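Local structure of nicotinate phosphoribosyltransferase (Saccharomyces cerevisiae, 1VLP) at residues 330-342 against 350-364. The protein catalyses the ATP-dependent formation of nicotinate ribonucleotide from nicotinate and phosphoribosyl diphosphate, the first step in making NAD from nicotinic acid. Residues are numbered along the deposited sequence; the frame is centred on the assembly and turned at random.
With PO4 (phosphate ion), chain E.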
loop_
_atom_site.group_PDB
_atom_site.type_symbol
_atom_site.label_atom_id
_atom_site.label_comp_id
_atom_site.label_asym_id
_atom_site.label_seq_id
_atom_site.Cartn_x
_atom_site.Cartn_y
_atom_site.Cartn_z
ATOM N N PRO A 330 -23.346 17.061 -8.510
ATOM C CA PRO A 330 -24.315 16.812 -7.451
ATOM C C PRO A 330 -23.678 16.161 -6.230
ATOM O O PRO A 330 -22.648 15.457 -6.345
ATOM C CB PRO A 330 -25.311 15.827 -8.094
ATOM C CG PRO A 330 -25.101 15.935 -9.558
ATOM C CD PRO A 330 -23.652 16.288 -9.728
ATOM N N LYS A 331 -24.294 16.368 -5.074
ATOM C CA LYS A 331 -23.863 15.674 -3.858
ATOM C C LYS A 331 -23.904 14.181 -4.082
ATOM O O LYS A 331 -24.781 13.670 -4.769
ATOM C CB LYS A 331 -24.732 16.050 -2.672
ATOM C CG LYS A 331 -24.576 17.509 -2.193
ATOM C CD LYS A 331 -25.251 17.693 -0.802
ATOM C CE LYS A 331 -25.214 19.170 -0.318
ATOM N NZ LYS A 331 -26.138 19.411 0.876
ATOM N N PHE A 332 -22.941 13.463 -3.481
ATOM C CA PHE A 332 -22.883 12.009 -3.524
ATOM C C PHE A 332 -22.568 11.439 -4.954
ATOM O O PHE A 332 -22.876 10.278 -5.245
ATOM C CB PHE A 332 -24.142 11.372 -2.863
ATOM C CG PHE A 332 -24.371 11.828 -1.456
ATOM C CD1 PHE A 332 -23.473 11.464 -0.447
ATOM C CD2 PHE A 332 -25.440 12.674 -1.137
ATOM C CE1 PHE A 332 -23.673 11.901 0.862
ATOM C CE2 PHE A 332 -25.638 13.111 0.156
ATOM C CZ PHE A 332 -24.760 12.749 1.155
ATOM N N SER A 333 -21.931 12.270 -5.784
ATOM C CA SER A 333 -21.438 11.909 -7.122
ATOM C C SER A 333 -20.084 11.130 -7.023
ATOM O O SER A 333 -19.769 10.265 -7.872
ATOM C CB SER A 333 -21.168 13.194 -7.930
ATOM O OG SER A 333 -22.355 13.884 -8.253
ATOM N N LYS A 334 -19.307 11.465 -5.993
ATOM C CA LYS A 334 -17.900 11.004 -5.853
ATOM C C LYS A 334 -17.560 10.424 -4.445
ATOM O O LYS A 334 -18.267 10.687 -3.438
ATOM C CB LYS A 334 -16.963 12.165 -6.228
ATOM C CG LYS A 334 -17.189 12.705 -7.667
ATOM C CD LYS A 334 -16.744 11.719 -8.718
ATOM C CE LYS A 334 -16.861 12.301 -10.133
ATOM N NZ LYS A 334 -16.436 11.300 -11.168
ATOM N N ILE A 335 -16.486 9.643 -4.419
ATOM C CA ILE A 335 -16.047 8.852 -3.290
ATOM C C ILE A 335 -14.815 9.509 -2.668
ATOM O O ILE A 335 -13.934 9.971 -3.383
ATOM C CB ILE A 335 -15.637 7.372 -3.748
ATOM C CG1 ILE A 335 -16.881 6.658 -4.243
ATOM C CG2 ILE A 335 -14.983 6.601 -2.611
ATOM C CD1 ILE A 335 -16.593 5.381 -5.058
ATOM N N ILE A 336 -14.754 9.534 -1.328
ATOM C CA ILE A 336 -13.515 9.634 -0.604
ATOM C C ILE A 336 -13.211 8.297 0.064
ATOM O O ILE A 336 -14.030 7.730 0.770
ATOM C CB ILE A 336 -13.491 10.746 0.507
ATOM C CG1 ILE A 336 -13.811 12.111 -0.081
ATOM C CG2 ILE A 336 -12.152 10.753 1.207
ATOM C CD1 ILE A 336 -13.851 13.207 0.909
ATOM N N CYS A 337 -12.034 7.789 -0.233
ATOM C CA CYS A 337 -11.535 6.574 0.417
ATOM C C CYS A 337 -10.483 6.980 1.474
ATOM O O CYS A 337 -9.451 7.534 1.145
ATOM C CB CYS A 337 -10.892 5.680 -0.614
ATOM S SG CYS A 337 -10.241 4.189 0.194
ATOM N N TYR A 338 -10.813 6.753 2.732
ATOM C CA TYR A 338 -9.974 7.066 3.860
ATOM C C TYR A 338 -9.094 5.843 4.145
ATOM O O TYR A 338 -9.611 4.729 4.341
ATOM C CB TYR A 338 -10.840 7.338 5.078
ATOM C CG TYR A 338 -11.810 8.492 4.908
ATOM C CD1 TYR A 338 -11.457 9.784 5.196
ATOM C CD2 TYR A 338 -13.091 8.267 4.435
ATOM C CE1 TYR A 338 -12.361 10.814 5.047
ATOM C CE2 TYR A 338 -14.003 9.299 4.248
ATOM C CZ TYR A 338 -13.626 10.584 4.563
ATOM O OH TYR A 338 -14.556 11.573 4.385
ATOM N N SER A 339 -7.781 6.049 4.137
ATOM C CA SER A 339 -6.873 4.898 4.222
ATOM C C SER A 339 -5.684 5.050 5.166
ATOM O O SER A 339 -4.756 4.231 5.095
ATOM C CB SER A 339 -6.376 4.552 2.800
ATOM O OG SER A 339 -5.540 5.590 2.286
ATOM N N ASP A 340 -5.673 6.091 5.998
ATOM C CA ASP A 340 -4.486 6.420 6.814
ATOM C C ASP A 340 -4.694 5.949 8.235
ATOM O O ASP A 340 -5.337 6.655 9.017
ATOM C CB ASP A 340 -4.217 7.927 6.798
ATOM C CG ASP A 340 -2.967 8.325 7.601
ATOM O OD1 ASP A 340 -2.099 7.435 7.847
ATOM O OD2 ASP A 340 -2.870 9.513 7.980
ATOM N N SER A 341 -4.143 4.777 8.580
ATOM C CA SER A 341 -4.065 4.305 9.951
ATOM C C SER A 341 -5.431 4.246 10.644
ATOM O O SER A 341 -5.655 4.751 11.736
ATOM C CB SER A 341 -3.096 5.214 10.729
ATOM O OG SER A 341 -1.875 5.397 10.009
ATOM N N LEU A 342 -6.360 3.607 9.953
ATOM C CA LEU A 342 -7.754 3.546 10.417
ATOM C C LEU A 342 -7.979 2.458 11.453
ATOM O O LEU A 342 -7.245 1.459 11.498
ATOM C CB LEU A 342 -8.656 3.213 9.242
ATOM C CG LEU A 342 -8.975 4.398 8.351
ATOM C CD1 LEU A 342 -9.711 3.904 7.197
ATOM C CD2 LEU A 342 -9.810 5.433 9.105
ATOM N N TYR A 350 -15.412 9.226 10.391
ATOM C CA TYR A 350 -15.168 9.766 9.050
ATOM C C TYR A 350 -16.350 9.492 8.103
ATOM O O TYR A 350 -16.682 10.350 7.228
ATOM C CB TYR A 350 -13.835 9.229 8.465
ATOM C CG TYR A 350 -12.625 9.513 9.317
ATOM C CD1 TYR A 350 -12.629 10.551 10.262
ATOM C CD2 TYR A 350 -11.464 8.772 9.150
ATOM C CE1 TYR A 350 -11.514 10.798 11.073
ATOM C CE2 TYR A 350 -10.354 9.003 9.955
ATOM C CZ TYR A 350 -10.396 10.023 10.905
ATOM O OH TYR A 350 -9.291 10.297 11.679
ATOM N N SER A 351 -17.031 8.374 8.294
ATOM C CA SER A 351 -18.222 8.116 7.508
ATOM C C SER A 351 -19.311 9.187 7.739
ATOM O O SER A 351 -19.991 9.606 6.827
ATOM C CB SER A 351 -18.770 6.718 7.802
ATOM O OG SER A 351 -19.487 6.672 9.024
ATOM N N HIS A 352 -19.425 9.633 8.978
ATOM C CA HIS A 352 -20.325 10.750 9.329
ATOM C C HIS A 352 -19.939 12.060 8.661
ATOM O O HIS A 352 -20.802 12.777 8.114
ATOM C CB HIS A 352 -20.345 10.932 10.833
ATOM C CG HIS A 352 -20.980 9.774 11.547
ATOM N ND1 HIS A 352 -20.833 9.546 12.905
ATOM C CD2 HIS A 352 -21.738 8.754 11.071
ATOM C CE1 HIS A 352 -21.495 8.447 13.228
ATOM N NE2 HIS A 352 -22.045 7.945 12.133
ATOM N N ALA A 353 -18.678 12.386 8.735
ATOM C CA ALA A 353 -18.159 13.615 8.087
ATOM C C ALA A 353 -18.393 13.581 6.571
ATOM O O ALA A 353 -18.838 14.568 5.984
ATOM C CB ALA A 353 -16.653 13.828 8.412
ATOM N N ALA A 354 -18.167 12.428 5.947
ATOM C CA ALA A 354 -18.422 12.277 4.501
ATOM C C ALA A 354 -19.893 12.568 4.183
ATOM O O ALA A 354 -20.185 13.365 3.303
ATOM C CB ALA A 354 -18.059 10.922 4.061
ATOM N N LYS A 355 -20.800 11.977 4.943
ATOM C CA LYS A 355 -22.230 12.150 4.715
ATOM C C LYS A 355 -22.645 13.629 4.875
ATOM O O LYS A 355 -23.409 14.176 4.051
ATOM C CB LYS A 355 -23.029 11.264 5.646
ATOM C CG LYS A 355 -24.560 11.431 5.479
ATOM C CD LYS A 355 -25.391 10.357 6.243
ATOM C CE LYS A 355 -26.898 10.531 5.957
ATOM N NZ LYS A 355 -27.628 9.227 5.841
ATOM N N GLU A 356 -22.142 14.242 5.926
ATOM C CA GLU A 356 -22.381 15.661 6.226
ATOM C C GLU A 356 -21.984 16.556 5.062
ATOM O O GLU A 356 -22.675 17.534 4.761
ATOM C CB GLU A 356 -21.588 16.092 7.475
ATOM C CG GLU A 356 -21.934 17.539 7.937
ATOM C CD GLU A 356 -21.172 17.955 9.222
ATOM O OE1 GLU A 356 -21.565 17.438 10.311
ATOM O OE2 GLU A 356 -20.206 18.791 9.122
ATOM N N ASN A 357 -20.918 16.187 4.393
ATOM C CA ASN A 357 -20.321 16.971 3.323
ATOM C C ASN A 357 -20.619 16.436 1.921
ATOM O O ASN A 357 -19.948 16.803 0.942
ATOM C CB ASN A 357 -18.832 17.043 3.586
ATOM C CG ASN A 357 -18.514 17.930 4.734
ATOM O OD1 ASN A 357 -18.695 19.136 4.647
ATOM N ND2 ASN A 357 -18.095 17.339 5.866
ATOM N N GLY A 358 -21.649 15.595 1.802
ATOM C CA GLY A 358 -22.107 15.118 0.502
ATOM C C GLY A 358 -21.185 14.248 -0.290
ATOM O O GLY A 358 -21.135 14.362 -1.515
HETATM N N MSE A 359 -20.436 13.399 0.402
HETATM C CA MSE A 359 -19.462 12.516 -0.226
HETATM C C MSE A 359 -19.834 11.099 0.133
HETATM O O MSE A 359 -20.289 10.844 1.254
HETATM C CB MSE A 359 -18.034 12.806 0.266
HETATM C CG MSE A 359 -17.567 14.212 -0.034
HETATM SE SE MSE A 359 -17.362 14.597 -1.980
HETATM C CE MSE A 359 -16.081 13.265 -2.418
ATOM N N LEU A 360 -19.619 10.191 -0.830
ATOM C CA LEU A 360 -19.619 8.768 -0.556
ATOM C C LEU A 360 -18.270 8.437 0.082
ATOM O O LEU A 360 -17.265 9.142 -0.173
ATOM C CB LEU A 360 -19.832 7.948 -1.814
ATOM C CG LEU A 360 -21.092 8.273 -2.621
ATOM C CD1 LEU A 360 -21.071 7.596 -3.979
ATOM C CD2 LEU A 360 -22.308 7.855 -1.882
ATOM N N ALA A 361 -18.291 7.471 0.994
ATOM C CA ALA A 361 -17.129 7.109 1.806
ATOM C C ALA A 361 -16.827 5.631 1.619
ATOM O O ALA A 361 -17.714 4.785 1.596
ATOM C CB ALA A 361 -17.317 7.386 3.281
ATOM N N THR A 362 -15.553 5.369 1.461
ATOM C CA THR A 362 -15.023 3.985 1.583
ATOM C C THR A 362 -13.777 4.068 2.451
ATOM O O THR A 362 -13.231 5.175 2.707
ATOM C CB THR A 362 -14.725 3.334 0.239
ATOM O OG1 THR A 362 -13.668 4.038 -0.426
ATOM C CG2 THR A 362 -15.978 3.276 -0.599
ATOM N N PHE A 363 -13.288 2.895 2.867
ATOM C CA PHE A 363 -12.223 2.775 3.854
ATOM C C PHE A 363 -11.275 1.644 3.498
ATOM O O PHE A 363 -11.731 0.577 3.075
ATOM C CB PHE A 363 -12.837 2.525 5.254
ATOM C CG PHE A 363 -13.719 3.646 5.708
ATOM C CD1 PHE A 363 -13.181 4.761 6.308
ATOM C CD2 PHE A 363 -15.062 3.664 5.358
ATOM C CE1 PHE A 363 -13.973 5.835 6.619
ATOM C CE2 PHE A 363 -15.870 4.755 5.690
ATOM C CZ PHE A 363 -15.299 5.833 6.333
ATOM N N GLY A 364 -9.975 1.888 3.628
ATOM C CA GLY A 364 -8.950 0.830 3.596
ATOM C C GLY A 364 -8.408 0.693 5.010
ATOM O O GLY A 364 -7.824 1.644 5.546
HETATM P P PO4 E . -2.269 1.529 7.831
HETATM O O1 PO4 E . -2.400 0.228 7.085
HETATM O O2 PO4 E . -2.709 1.461 9.266
HETATM O O3 PO4 E . -0.799 1.967 7.896
HETATM O O4 PO4 E . -2.982 2.664 7.124
HETATM O O HOH W 1 -19.844 13.947 -4.328
HETATM O O HOH W 2 -5.825 1.932 7.337
#
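Tyr338 and Phe363 both carry CG anti to the carbonyl carbon (chi1 -60° and -61°); with these torsions, and as bridged neighbours of the parallel pair, they run side by side on the sheet face turned to helix 344-356. Their planes, 18° apart, are slid past each other with little overlap, and Tyr338 CD2 meets Phe363 CE1 at 3.4 Å. The helix supplies a CH-pi contact: Tyr350 CB stands 3.9 Å from the centroid of the Tyr338 ring, almost on its normal, while Ile336 CG2 sits against the opposite face, toward the rim, and Ala361 CB lies in plane at the edge. Tyr338 OH is hydrogen-bonded to Thr316. Selenomethionine Met359, bent at chi2 and chi3, presses CE tightly on Ile336 CG1 (3.5 Å).

Five backbone bonds, from Leu360 N to Lys334 O (3.0 Å) through Gly364 N to Tyr338 O (3.0 Å), fix the register. Gly358 ends the helix in a Schellman motif; its CA makes a CH-pi contact over the Phe332 ring, toward the rim, and Gly358 O accepts from Phe332 N. At the far end, water 2 lies between Gly364 O, Leu342 N and a phosphate ion, probably from the crystallisation liquor, that Ser341 N and Thr367 N hydrogen-bond; Ser339 OG bonds to Arg306, a nicotinate-binding residue by similarity. Strand 335-338, helix 344-356 and strand 360-365 thus form a beta-alpha-beta crossover of the type II phosphoribosyltransferase barrel.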